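Local coordinates for DUF1573 domain-containing protein (Porphyromonas gingivalis, PDB 2QSV) that is of unknown function, possibly a cysteine-type peptidase, and is represented here by its C-terminal part, two Ig-like beta-sandwich domains, at residues F12-P17 / P104-F109; L42-S47 / A68-M73; G129-E134 / V183-M188; S195-I200 / K215-L220. All coordinates share one frame; numbering follows the deposited sequence. Where two conformers were deposited one is given.

Contact 1: F12-P17 / P104-F109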
# COMPACT_ATOMS: atom_id res chain seq x y z
N PHE A 12 1.20 -3.44 -7.39
CA PHE A 12 0.47 -3.50 -8.64
C PHE A 12 0.17 -2.05 -9.10
O PHE A 12 0.11 -1.15 -8.28
CB PHE A 12 -0.83 -4.30 -8.48
CG PHE A 12 -0.64 -5.79 -8.57
CD1 PHE A 12 -0.56 -6.43 -9.81
CD2 PHE A 12 -0.55 -6.56 -7.42
CE1 PHE A 12 -0.37 -7.82 -9.91
CE2 PHE A 12 -0.39 -7.94 -7.49
CZ PHE A 12 -0.30 -8.58 -8.75
N PRO A 13 0.03 -1.83 -10.43
CA PRO A 13 -0.45 -0.49 -10.81
C PRO A 13 -1.91 -0.25 -10.29
O PRO A 13 -2.62 -1.22 -9.98
CB PRO A 13 -0.43 -0.51 -12.34
CG PRO A 13 -0.36 -1.98 -12.73
CD PRO A 13 0.28 -2.71 -11.58
N ILE A 14 -2.32 1.01 -10.25
CA ILE A 14 -3.75 1.36 -10.07
C ILE A 14 -4.56 0.49 -11.00
O ILE A 14 -4.29 0.43 -12.22
CB ILE A 14 -4.04 2.80 -10.44
CG1 ILE A 14 -3.11 3.73 -9.64
CG2 ILE A 14 -5.55 3.14 -10.20
CD1 ILE A 14 -2.84 5.05 -10.32
N SER A 15 -5.53 -0.22 -10.44
CA SER A 15 -6.29 -1.22 -11.19
C SER A 15 -7.77 -1.17 -10.90
O SER A 15 -8.18 -0.90 -9.76
CB SER A 15 -5.84 -2.64 -10.81
OG SER A 15 -4.48 -2.85 -11.09
N MSE A 16 -8.55 -1.50 -11.94
CA MSE A 16 -9.97 -1.80 -11.79
C MSE A 16 -10.19 -3.31 -11.63
O MSE A 16 -9.29 -4.11 -11.95
CB MSE A 16 -10.74 -1.25 -12.98
CG MSE A 16 -10.65 0.24 -13.07
SE MSE A 16 -11.57 0.82 -14.68
CE MSE A 16 -11.50 2.73 -14.39
N PRO A 17 -11.37 -3.73 -11.10
CA PRO A 17 -11.51 -5.15 -10.77
C PRO A 17 -11.23 -6.12 -11.91
O PRO A 17 -10.83 -7.24 -11.64
CB PRO A 17 -12.97 -5.27 -10.35
CG PRO A 17 -13.30 -3.93 -9.81
CD PRO A 17 -12.55 -2.95 -10.70
N PRO A 104 -3.61 -0.82 -5.36
CA PRO A 104 -4.56 0.32 -5.41
C PRO A 104 -5.76 -0.03 -6.27
O PRO A 104 -5.73 0.17 -7.47
CB PRO A 104 -3.72 1.47 -6.04
CG PRO A 104 -2.27 0.85 -6.33
CD PRO A 104 -2.50 -0.66 -6.32
N LEU A 105 -6.81 -0.57 -5.64
CA LEU A 105 -7.98 -1.04 -6.36
C LEU A 105 -8.99 0.11 -6.41
O LEU A 105 -9.39 0.66 -5.36
CB LEU A 105 -8.57 -2.29 -5.68
CG LEU A 105 -9.81 -2.88 -6.38
CD1 LEU A 105 -9.52 -3.37 -7.82
CD2 LEU A 105 -10.50 -4.01 -5.56
N VAL A 106 -9.36 0.53 -7.63
CA VAL A 106 -10.28 1.67 -7.80
C VAL A 106 -11.65 1.21 -8.37
O VAL A 106 -11.80 0.06 -8.77
CB VAL A 106 -9.63 2.85 -8.65
CG1 VAL A 106 -8.33 3.37 -7.98
CG2 VAL A 106 -9.38 2.44 -10.10
N ASP A 107 -12.61 2.13 -8.44
CA ASP A 107 -13.91 1.87 -9.08
C ASP A 107 -13.86 1.58 -10.58
O ASP A 107 -13.01 2.09 -11.33
CB ASP A 107 -14.86 3.05 -8.86
CG ASP A 107 -15.25 3.21 -7.39
OD1 ASP A 107 -16.09 2.41 -6.92
OD2 ASP A 107 -14.70 4.11 -6.69
N ASN A 108 -14.81 0.76 -11.02
CA ASN A 108 -15.09 0.67 -12.46
C ASN A 108 -15.88 1.89 -12.95
O ASN A 108 -17.13 1.85 -13.05
CB ASN A 108 -15.78 -0.66 -12.78
CG ASN A 108 -15.99 -0.87 -14.28
OD1 ASN A 108 -15.41 -0.18 -15.12
ND2 ASN A 108 -16.88 -1.78 -14.61
N PHE A 109 -15.15 2.95 -13.29
CA PHE A 109 -15.74 4.24 -13.57
C PHE A 109 -16.60 4.30 -14.83
O PHE A 109 -17.58 5.05 -14.82
CB PHE A 109 -14.70 5.39 -13.57
CG PHE A 109 -14.15 5.72 -12.21
CD1 PHE A 109 -14.94 6.38 -11.23
CD2 PHE A 109 -12.83 5.38 -11.88
CE1 PHE A 109 -14.45 6.68 -9.97
CE2 PHE A 109 -12.32 5.65 -10.61
CZ PHE A 109 -13.11 6.32 -9.65
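Ser15 O is gripped by the amide of Val106, the shorter of the two backbone bonds here, with N to O at 2.8 Å and an N-H...O angle of 172°. The CA of Leu105 adds a CA-H...O contact to the same oxygen, and Leu105 CD1 also lies against it, 3.4 Å from Ser15 O. One step back along the pair, Ser15 N donates to Pro104 O at 3.0 Å, so both polar backbone atoms of Ser15 are used in a single bridge with Leu105. The side chain of Ser15 turns back on its own segment: OG donates to Pro13 O from well above that carbonyl plane.

Apolar contacts continue along the pair. Ile14 has CG2 anti to the backbone N, and this methyl meets Val106 CG1 at 3.6 Å, the two side chains crossing obliquely. The selenomethionine Met16 runs out extended beyond CG; its CG meets Val106 CG2 at 3.9 Å and also lies against the carbonyl Asp107 O, and its CE reaches the edge of the Phe109 ring, near the ring plane, 3.9 Å from CD2.

Strand 94-105 ends here, and the loop after strand 9-11 keeps alongside it in the parallel sense. Phe12 and Ser15 pack on Leu67 of strand 61-67, whereas Pro104 and Val106 touch Ile203 of strand 195-204, and Asp107 OD2 bonds His153 NE2; the contact therefore lies where the first Ig-like domain meets the second.

Contact 2: L42-S47 / A68-M73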
# COMPACT_ATOMS: atom_id res chain seq x y z
N LEU A 42 -0.56 -16.69 -0.10
CA LEU A 42 -0.64 -15.71 -1.19
C LEU A 42 -1.68 -14.67 -0.84
O LEU A 42 -2.68 -15.02 -0.26
CB LEU A 42 -1.14 -16.36 -2.49
CG LEU A 42 -0.30 -17.24 -3.40
CD1 LEU A 42 -1.21 -17.89 -4.45
CD2 LEU A 42 0.81 -16.43 -4.07
N PRO A 43 -1.47 -13.40 -1.23
CA PRO A 43 -2.54 -12.41 -1.21
C PRO A 43 -3.83 -12.91 -1.88
O PRO A 43 -3.75 -13.61 -2.90
CB PRO A 43 -1.95 -11.26 -2.03
CG PRO A 43 -0.52 -11.32 -1.72
CD PRO A 43 -0.20 -12.80 -1.68
N SER A 44 -4.98 -12.56 -1.32
CA SER A 44 -6.27 -12.99 -1.88
C SER A 44 -6.54 -12.51 -3.31
O SER A 44 -7.43 -13.05 -3.99
CB SER A 44 -7.41 -12.50 -1.00
OG SER A 44 -7.48 -11.09 -1.04
N PHE A 45 -5.78 -11.50 -3.75
CA PHE A 45 -5.99 -10.87 -5.06
C PHE A 45 -4.93 -11.27 -6.08
O PHE A 45 -4.87 -10.69 -7.17
CB PHE A 45 -6.07 -9.32 -4.95
CG PHE A 45 -4.90 -8.69 -4.18
CD1 PHE A 45 -3.70 -8.36 -4.81
CD2 PHE A 45 -5.02 -8.42 -2.81
CE1 PHE A 45 -2.63 -7.76 -4.09
CE2 PHE A 45 -3.97 -7.81 -2.09
CZ PHE A 45 -2.79 -7.47 -2.73
N VAL A 46 -4.10 -12.26 -5.74
CA VAL A 46 -3.11 -12.75 -6.70
C VAL A 46 -3.22 -14.24 -7.01
O VAL A 46 -3.80 -15.00 -6.23
CB VAL A 46 -1.62 -12.40 -6.35
CG1 VAL A 46 -1.43 -10.94 -5.93
CG2 VAL A 46 -1.04 -13.38 -5.38
N SER A 47 -2.64 -14.62 -8.14
CA SER A 47 -2.48 -16.00 -8.59
C SER A 47 -1.01 -16.33 -8.73
O SER A 47 -0.23 -15.50 -9.24
CB SER A 47 -3.13 -16.18 -9.96
OG SER A 47 -4.38 -16.81 -9.81
N ALA A 68 -5.58 -11.18 -9.73
CA ALA A 68 -6.86 -11.87 -9.82
C ALA A 68 -7.77 -11.30 -8.75
O ALA A 68 -7.82 -11.83 -7.65
CB ALA A 68 -6.65 -13.41 -9.63
N VAL A 69 -8.46 -10.19 -9.04
CA VAL A 69 -9.24 -9.53 -8.00
C VAL A 69 -10.48 -10.37 -7.71
O VAL A 69 -11.22 -10.70 -8.62
CB VAL A 69 -9.66 -8.05 -8.36
CG1 VAL A 69 -10.60 -7.47 -7.26
CG2 VAL A 69 -8.45 -7.16 -8.57
N PRO A 70 -10.71 -10.71 -6.43
CA PRO A 70 -11.95 -11.40 -6.09
C PRO A 70 -13.17 -10.57 -6.49
O PRO A 70 -13.21 -9.35 -6.27
CB PRO A 70 -11.87 -11.54 -4.56
CG PRO A 70 -10.46 -11.42 -4.23
CD PRO A 70 -9.85 -10.51 -5.25
N ARG A 71 -14.15 -11.23 -7.09
CA ARG A 71 -15.42 -10.61 -7.45
C ARG A 71 -15.99 -10.02 -6.16
O ARG A 71 -15.82 -10.60 -5.09
CB ARG A 71 -16.37 -11.68 -8.00
CG ARG A 71 -17.40 -11.21 -9.02
CD ARG A 71 -18.14 -12.44 -9.59
NE ARG A 71 -19.41 -12.11 -10.23
CZ ARG A 71 -20.50 -11.71 -9.58
NH1 ARG A 71 -20.49 -11.56 -8.26
NH2 ARG A 71 -21.62 -11.45 -10.25
N ASN A 72 -16.63 -8.86 -6.25
CA ASN A 72 -17.14 -8.20 -5.03
C ASN A 72 -16.06 -7.75 -3.99
O ASN A 72 -16.43 -7.41 -2.85
CB ASN A 72 -18.23 -9.05 -4.31
CG ASN A 72 -19.27 -9.68 -5.29
OD1 ASN A 72 -19.82 -9.00 -6.18
ND2 ASN A 72 -19.53 -10.99 -5.11
N MSE A 73 -14.76 -7.78 -4.32
CA MSE A 73 -13.78 -7.06 -3.49
C MSE A 73 -14.08 -5.56 -3.69
O MSE A 73 -14.13 -5.08 -4.82
CB MSE A 73 -12.33 -7.39 -3.89
CG MSE A 73 -11.22 -6.67 -3.06
SE MSE A 73 -9.47 -7.10 -3.44
CE MSE A 73 -9.23 -8.24 -2.13
O HOH W 1 -7.97 -14.30 -6.31
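Phe45 and Pro70 meet across two loops at one end of an Ig-like beta sandwich, where a type I turn from Pro43 to Val46 meets the two ends, Pro70 and Met73, of a type II turn. The Phe45 side chain leaves its turn with CG between the backbone N and the carbonyl carbon (chi1 51°), and its ring turns into the domain interior, toward Val101 and Leu103 of strand 94-105. What remains against the 68-73 segment is the base of the side chain: Phe45 CB lies 4.0 Å from Pro70 CD. One face of the Phe45 ring is taken by Pro43 CB, over its centre.

The same edge of the Pro70 ring also meets Ser44, with Pro70 CG 3.4 Å from Ser44 O. Met73, a selenomethionine, comes from the far end of its turn. Its CG is anti to the backbone N (chi1 180°), and the chain bends at chi3. The methyl CE arrives 3.5 Å from Ser44 OG and obliquely to the Phe45 ring. Ser44 OG has its polar partner in Glu80 OE2, on strand 76-87.

Backbone atoms tie the loops together. Ala68 N donates to Phe45 O at 2.7 Å, with an N-H...O angle of 169°. The carbonyls of Ser44 and Ala68 are bridged by one water, which donates to Ser44 O at 2.7 Å and to Ala68 O at 2.8 Å.

Contact 3: G129-E134 / V183-M188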
# COMPACT_ATOMS: atom_id res chain seq x y z
N GLY A 129 6.32 22.52 9.10
CA GLY A 129 7.46 23.20 9.70
C GLY A 129 8.18 22.39 10.77
O GLY A 129 8.23 21.15 10.72
N GLN A 130 8.74 23.11 11.74
CA GLN A 130 9.51 22.55 12.84
C GLN A 130 8.62 22.19 14.01
O GLN A 130 7.86 23.03 14.49
CB GLN A 130 10.60 23.55 13.26
CG GLN A 130 11.34 23.18 14.53
CD GLN A 130 12.65 23.94 14.68
OE1 GLN A 130 13.69 23.52 14.18
NE2 GLN A 130 12.59 25.07 15.38
N LEU A 131 8.72 20.94 14.47
CA LEU A 131 7.83 20.41 15.50
C LEU A 131 8.36 20.51 16.93
O LEU A 131 7.56 20.53 17.88
CB LEU A 131 7.47 18.96 15.21
CG LEU A 131 6.89 18.57 13.85
CD1 LEU A 131 6.50 17.13 13.89
CD2 LEU A 131 5.69 19.42 13.50
N ASP A 132 9.69 20.50 17.09
CA ASP A 132 10.36 20.61 18.41
C ASP A 132 9.69 19.75 19.53
O ASP A 132 9.22 20.29 20.55
CB ASP A 132 10.51 22.11 18.82
CG ASP A 132 11.43 22.32 20.05
OD1 ASP A 132 12.60 21.82 20.05
OD2 ASP A 132 11.00 23.00 21.03
N GLY A 133 9.60 18.44 19.31
CA GLY A 133 9.34 17.50 20.40
C GLY A 133 7.93 17.22 20.91
O GLY A 133 7.76 16.51 21.91
N GLU A 134 6.91 17.71 20.22
CA GLU A 134 5.52 17.46 20.63
C GLU A 134 4.66 16.89 19.47
O GLU A 134 4.84 17.33 18.33
CB GLU A 134 4.93 18.76 21.17
CG GLU A 134 5.35 20.00 20.36
CD GLU A 134 4.50 21.22 20.68
OE1 GLU A 134 4.32 21.52 21.90
OE2 GLU A 134 4.02 21.89 19.72
N VAL A 183 1.59 14.20 13.30
CA VAL A 183 3.00 13.79 13.13
C VAL A 183 3.65 13.66 14.52
O VAL A 183 3.52 14.56 15.34
CB VAL A 183 3.80 14.71 12.17
CG1 VAL A 183 5.37 14.38 12.18
CG2 VAL A 183 3.25 14.59 10.78
N ASP A 184 4.29 12.51 14.78
CA ASP A 184 4.91 12.19 16.06
C ASP A 184 6.43 12.37 15.94
O ASP A 184 7.12 11.51 15.36
CB ASP A 184 4.55 10.76 16.50
CG ASP A 184 4.86 10.46 18.01
OD1 ASP A 184 5.69 11.15 18.66
OD2 ASP A 184 4.27 9.49 18.53
N PRO A 185 6.97 13.51 16.45
CA PRO A 185 8.41 13.77 16.36
C PRO A 185 9.26 12.77 17.18
O PRO A 185 10.44 12.62 16.88
CB PRO A 185 8.55 15.18 16.95
CG PRO A 185 7.41 15.32 17.85
CD PRO A 185 6.27 14.56 17.21
N GLN A 186 8.68 12.18 18.22
CA GLN A 186 9.36 11.14 19.01
C GLN A 186 9.62 9.86 18.21
O GLN A 186 10.64 9.17 18.44
CB GLN A 186 8.60 10.81 20.30
CG GLN A 186 8.38 12.03 21.20
CD GLN A 186 9.64 12.92 21.39
OE1 GLN A 186 10.69 12.45 21.79
NE2 GLN A 186 9.51 14.22 21.10
N VAL A 187 8.73 9.56 17.25
CA VAL A 187 8.90 8.42 16.36
C VAL A 187 10.00 8.77 15.40
O VAL A 187 10.87 7.94 15.17
CB VAL A 187 7.56 7.99 15.62
CG1 VAL A 187 7.82 6.96 14.53
CG2 VAL A 187 6.57 7.44 16.62
N MSE A 188 9.99 9.99 14.86
CA MSE A 188 11.04 10.44 13.95
C MSE A 188 12.43 10.40 14.61
O MSE A 188 13.42 10.00 13.98
CB MSE A 188 10.77 11.88 13.47
CG MSE A 188 9.44 12.07 12.77
SE MSE A 188 9.07 13.98 12.47
CE MSE A 188 10.70 14.65 11.62
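Leu131 has CG anti to its carbonyl carbon (chi1 -53°), and chi2 of -174° sends CD1 on, extended, to Val183, whose CG1 stands anti to the backbone N (chi1 171°). The two side chains cross at about a right angle, and the methyls press together: Leu131 CD1 to Val183 CG1 is 3.4 Å, tighter than a usual van der Waals contact. The same CD1 also touches Pro185 CB at 4.2 Å and Met188 SE at 4.3 Å, so a single leucine methyl meets the end of a strand and two residues of the short helix that follows it.

Beyond Leu131 the chain makes a type I' turn to Glu134, with Asp132 and Gly133 both at positive phi. The turn lays its backbone against the ring of Pro185, the first residue of the helix. Pro185 CG lies 3.3 Å from Glu134 O and 3.6 Å from Gly133 C. Next to it the Gln186 side chain is bent at chi2, the torsion that places CD, and NE2 lies 3.0 Å from Gly133 O. Asp184 holds the N-cap position, its OD1 taking a weak bond from Gln186 N, while Asp184 O accepts from Met188 N at 3.3 Å.

Within the second Ig-like domain this contact closes one end of the sandwich. Strand 125-130 lies beside strand 211-219, and strand 176-183 belongs to the other sheet; helix 185-190 leads from there to strand 195-204. Leu131 and Val183 both pack on Ala218, and Val183 and Met188 both touch Ile196, which brings the two sheets together beside the helix.

Contact 4: S195-I200 / K215-L220. With SO4 (sulfate ion), chain B.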
# COMPACT_ATOMS: atom_id res chain seq x y z
N SER A 195 13.93 15.00 9.53
CA SER A 195 12.78 15.48 8.78
C SER A 195 12.09 14.32 8.06
O SER A 195 12.68 13.25 7.81
CB SER A 195 13.21 16.57 7.80
OG SER A 195 13.97 16.01 6.76
N ILE A 196 10.81 14.53 7.75
CA ILE A 196 10.07 13.57 6.94
C ILE A 196 9.46 14.25 5.74
O ILE A 196 9.22 15.44 5.74
CB ILE A 196 8.97 12.81 7.72
CG1 ILE A 196 7.99 13.77 8.41
CG2 ILE A 196 9.56 11.81 8.68
CD1 ILE A 196 6.69 13.11 8.81
N ALA A 197 9.23 13.47 4.69
CA ALA A 197 8.49 13.91 3.56
C ALA A 197 7.68 12.67 3.18
O ALA A 197 8.23 11.69 2.64
CB ALA A 197 9.44 14.37 2.45
N ALA A 198 6.41 12.64 3.56
CA ALA A 198 5.65 11.40 3.49
C ALA A 198 4.28 11.65 2.81
O ALA A 198 3.73 12.78 2.89
CB ALA A 198 5.50 10.85 4.87
N ASP A 199 3.78 10.66 2.09
CA ASP A 199 2.49 10.76 1.42
C ASP A 199 1.33 10.21 2.24
O ASP A 199 1.42 9.14 2.84
CB ASP A 199 2.48 10.02 0.08
CG ASP A 199 3.40 10.65 -0.95
OD1 ASP A 199 3.52 11.90 -1.00
OD2 ASP A 199 4.04 9.86 -1.69
N ILE A 200 0.23 10.97 2.24
CA ILE A 200 -1.06 10.37 2.57
C ILE A 200 -1.71 9.93 1.26
O ILE A 200 -1.88 10.73 0.39
CB ILE A 200 -2.02 11.37 3.32
CG1 ILE A 200 -1.38 11.82 4.64
CG2 ILE A 200 -3.33 10.63 3.57
CD1 ILE A 200 -1.96 13.20 5.23
N LYS A 215 1.30 15.33 0.06
CA LYS A 215 2.65 15.34 0.62
C LYS A 215 2.70 16.15 1.90
O LYS A 215 2.35 17.32 1.92
CB LYS A 215 3.67 15.92 -0.38
CG LYS A 215 5.05 16.24 0.29
CD LYS A 215 5.78 14.97 0.78
CE LYS A 215 6.18 14.06 -0.38
NZ LYS A 215 6.18 12.63 -0.05
N VAL A 216 3.10 15.50 2.97
CA VAL A 216 3.28 16.12 4.26
C VAL A 216 4.79 16.21 4.60
O VAL A 216 5.53 15.22 4.52
CB VAL A 216 2.54 15.31 5.35
CG1 VAL A 216 2.68 15.98 6.74
CG2 VAL A 216 1.03 15.14 4.98
N LYS A 217 5.22 17.41 4.96
CA LYS A 217 6.58 17.68 5.44
C LYS A 217 6.59 18.15 6.89
O LYS A 217 5.68 18.87 7.34
CB LYS A 217 7.24 18.73 4.58
CG LYS A 217 7.61 18.23 3.23
CD LYS A 217 8.17 19.39 2.39
CE LYS A 217 8.50 18.86 1.02
NZ LYS A 217 9.04 19.99 0.20
N ALA A 218 7.61 17.71 7.61
CA ALA A 218 7.81 18.06 9.00
C ALA A 218 9.32 17.94 9.33
O ALA A 218 10.01 17.11 8.75
CB ALA A 218 6.98 17.16 9.90
N GLU A 219 9.81 18.79 10.23
CA GLU A 219 11.20 18.69 10.73
C GLU A 219 11.24 18.81 12.25
O GLU A 219 10.33 19.40 12.86
CB GLU A 219 12.14 19.70 10.05
CG GLU A 219 11.74 21.14 10.22
CD GLU A 219 12.37 22.06 9.16
OE1 GLU A 219 13.63 22.06 9.04
OE2 GLU A 219 11.61 22.79 8.46
N LEU A 220 12.27 18.23 12.87
CA LEU A 220 12.32 18.16 14.33
C LEU A 220 12.34 19.52 15.04
O LEU A 220 12.92 20.46 14.53
CB LEU A 220 13.50 17.29 14.80
CG LEU A 220 13.25 15.79 14.67
CD1 LEU A 220 14.48 15.02 15.13
CD2 LEU A 220 12.04 15.39 15.49
S SO4 B . 5.79 7.51 1.96
O1 SO4 B . 5.82 8.86 1.41
O2 SO4 B . 6.87 6.68 1.38
O3 SO4 B . 5.93 7.50 3.42
O4 SO4 B . 4.53 6.90 1.55
O HOH W 2 6.62 10.45 -1.80
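Backbone bonds join Ile196 with Ala218 and Ala198 with Val216, the hydrogen-bonded pairs of an antiparallel ladder. Val216 N donates to Ala198 O at 2.8 Å with an N-H...O angle of 174°, and Ala198 N returns the bond to Val216 O. Around the other pair the bonds are unequal: Ile196 N to Ala218 O is 2.9 Å, but Ala218 N to Ile196 O is weak at 3.4 Å.

The ladder belongs to the beta hairpin of strands 195-204 and 211-219 in the second Ig-like domain. Its apolar face carries Ile196 and Ala218, where CG1 meets CB at 3.8 Å, and Ile200 CD1 meets Val216 CG2 at 3.6 Å. This face packs on Val183 and Ile181 of strand 176-183.

Charge lies on the other face. In the conformer given, one of two, Lys215 is bent at chi2, chi3 and chi4, curls over Ala197 CB with its CD and places NZ 2.9 Å from Asp199 OD1 in a salt bridge, meeting the carboxylate from above its plane. In the same conformer a water links Asp199 OD2 to Lys215 NZ. Asp199 N donates to O1 of a sulfate, probably from the crystallisation liquor, at 2.8 Å.

In the fold
The four contacts fall into two pairs, one in each Ig-like domain. Contacts 1 and 2 lie in the first domain with centres about 12 Å apart, and they touch: Phe12 packs on Val46, and Leu105 on Met73 and Val69. Along the chain, contact 2 falls between the two segments of contact 1. Contacts 3 and 4 follow later, in the second domain, with centres about 10 Å apart; strands 125-130 and 211-219 are neighbours in one sheet there, Leu131 N probably hydrogen-bonding Glu219 O, and helix 185-190 runs on to strand 195-204. Contacts 1 and 3 lie on opposite sides of the chain's centre, about 35 Å between centres, so the two pairs belong to separate domains.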